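Local coordinates for fatty Acyl-Adenylate Ligase (PDB 3PBK), which belongs to the AMP-binding enzyme family of the ANL clan and binds 5'-O-[(S)-(dodecanoyloxy)(hydroxy)phosphoryl]adenosine in a pocket, at residues A[481-485]-A[513-517]. Numbering follows the deposited sequence.
Sequences QEPEI and RRGQL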
loop_
_atom_site.group_PDB
_atom_site.type_symbol
_atom_site.label_atom_id
_atom_site.label_comp_id
_atom_site.label_asym_id
_atom_site.label_seq_id
_atom_site.Cartn_x
_atom_site.Cartn_y
_atom_site.Cartn_z
ATOM N N GLN A 481 -2.141 21.162 12.363
ATOM C CA GLN A 481 -1.269 22.020 13.154
ATOM C C GLN A 481 -1.729 22.034 14.600
ATOM O O GLN A 481 -0.935 22.242 15.529
ATOM C CB GLN A 481 -1.294 23.438 12.599
ATOM C CG GLN A 481 -0.794 23.536 11.175
ATOM C CD GLN A 481 0.654 23.121 11.063
ATOM O OE1 GLN A 481 0.958 21.996 10.630
ATOM N NE2 GLN A 481 1.567 24.014 11.481
ATOM N N GLU A 482 -3.023 21.824 14.790
ATOM C CA GLU A 482 -3.565 21.793 16.127
ATOM C C GLU A 482 -3.030 20.546 16.826
ATOM O O GLU A 482 -2.814 19.523 16.173
ATOM C CB GLU A 482 -5.089 21.805 16.066
ATOM C CG GLU A 482 -5.658 23.033 15.348
ATOM C CD GLU A 482 -5.274 24.348 16.024
ATOM O OE1 GLU A 482 -5.706 24.581 17.178
ATOM O OE2 GLU A 482 -4.546 25.152 15.396
ATOM N N PRO A 483 -2.799 20.631 18.152
ATOM C CA PRO A 483 -2.172 19.517 18.874
ATOM C C PRO A 483 -3.069 18.286 18.868
ATOM O O PRO A 483 -2.577 17.153 18.826
ATOM C CB PRO A 483 -2.034 20.048 20.305
ATOM C CG PRO A 483 -2.316 21.514 20.232
ATOM C CD PRO A 483 -3.217 21.708 19.065
ATOM N N GLU A 484 -4.379 18.515 18.895
ATOM C CA GLU A 484 -5.342 17.427 19.011
ATOM C C GLU A 484 -5.543 16.687 17.686
ATOM O O GLU A 484 -5.860 15.496 17.663
ATOM C CB GLU A 484 -6.680 17.944 19.550
ATOM C CG GLU A 484 -6.582 18.674 20.885
ATOM C CD GLU A 484 -6.605 20.198 20.745
ATOM O OE1 GLU A 484 -6.484 20.699 19.604
ATOM O OE2 GLU A 484 -6.748 20.894 21.779
ATOM N N ILE A 485 -5.346 17.395 16.581
ATOM C CA ILE A 485 -5.501 16.792 15.265
ATOM C C ILE A 485 -4.200 16.199 14.706
ATOM O O ILE A 485 -3.139 16.843 14.725
ATOM C CB ILE A 485 -6.085 17.796 14.290
ATOM C CG1 ILE A 485 -7.283 18.483 14.942
ATOM C CG2 ILE A 485 -6.464 17.106 12.999
ATOM C CD1 ILE A 485 -7.793 19.657 14.172
ATOM N N ARG A 513 -13.666 24.478 23.447
ATOM C CA ARG A 513 -12.552 24.295 22.522
ATOM C C ARG A 513 -13.030 23.973 21.109
ATOM O O ARG A 513 -12.454 24.447 20.133
ATOM C CB ARG A 513 -11.620 23.189 23.011
ATOM C CG ARG A 513 -10.614 22.713 21.963
ATOM C CD ARG A 513 -9.477 23.703 21.797
ATOM N NE ARG A 513 -8.390 23.194 20.962
ATOM C CZ ARG A 513 -7.902 23.834 19.902
ATOM N NH1 ARG A 513 -8.406 25.007 19.546
ATOM N NH2 ARG A 513 -6.904 23.306 19.202
ATOM N N ARG A 514 -14.078 23.160 21.003
ATOM C CA ARG A 514 -14.638 22.824 19.698
ATOM C C ARG A 514 -15.002 24.093 18.942
ATOM O O ARG A 514 -14.514 24.324 17.839
ATOM C CB ARG A 514 -15.868 21.922 19.823
ATOM C CG ARG A 514 -15.619 20.603 20.533
ATOM C CD ARG A 514 -16.921 19.847 20.779
ATOM N NE ARG A 514 -17.437 19.250 19.556
ATOM C CZ ARG A 514 -16.943 18.145 19.006
ATOM N NH1 ARG A 514 -15.917 17.526 19.570
ATOM N NH2 ARG A 514 -17.466 17.657 17.889
ATOM N N GLY A 515 -15.856 24.918 19.538
ATOM C CA GLY A 515 -16.254 26.163 18.908
ATOM C C GLY A 515 -15.053 27.030 18.583
ATOM O O GLY A 515 -14.965 27.628 17.509
ATOM N N GLN A 516 -14.123 27.088 19.526
ATOM C CA GLN A 516 -12.925 27.898 19.401
ATOM C C GLN A 516 -12.084 27.485 18.194
ATOM O O GLN A 516 -11.687 28.324 17.378
ATOM C CB GLN A 516 -12.118 27.795 20.694
ATOM C CG GLN A 516 -10.615 27.963 20.538
ATOM C CD GLN A 516 -9.902 27.912 21.879
ATOM O OE1 GLN A 516 -8.711 27.582 21.959
ATOM N NE2 GLN A 516 -10.640 28.230 22.948
ATOM N N LEU A 517 -11.825 26.186 18.081
ATOM C CA LEU A 517 -11.011 25.653 16.995
ATOM C C LEU A 517 -11.707 25.705 15.634
ATOM O O LEU A 517 -11.050 25.912 14.618
ATOM C CB LEU A 517 -10.557 24.229 17.324
ATOM C CG LEU A 517 -9.975 23.349 16.221
ATOM C CD1 LEU A 517 -9.060 22.324 16.822
ATOM C CD2 LEU A 517 -11.066 22.659 15.452
#
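Arg513 reaches from its helix to two carboxylates of the 481-485 loop, and NH2 is the atom they share. Glu484 approaches from the opposite direction and is gripped side-on: Arg513 NE lies 2.9 Å from Glu484 OE2, while Arg513 NH2 lies 2.7 Å from Glu484 OE1, on its syn lone pair. The match is not flat, since the carboxylate and guanidinium planes are 42° apart. Glu482 offers one oxygen: Arg513 NH2 donates to Glu482 OE1 at 2.7 Å in a nearly straight bond (171°), received on the anti lone pair. Both carboxylates lie at the guanidinium edge, near its plane, and together the three bonds should restrict its rotation. The arginine chain leaves with CG anti to the backbone N (chi1 167°); a bend at chi2 then brings this edge to the loop. Leu517, one turn along, places CD1 over one guanidinium face, offset toward the rim. Leu517 CD1 also lies 3.8 Å from Glu482 CG and meets Ile485 CD1 tip to tip at 4.0 Å, putting an apolar contact beside the charged one. Ile508 touches Glu484, Arg513 and Leu517. This three-residue salt-bridge network joins loop to helix 511-529 within the small C-terminal domain characteristic of ANL enzymes.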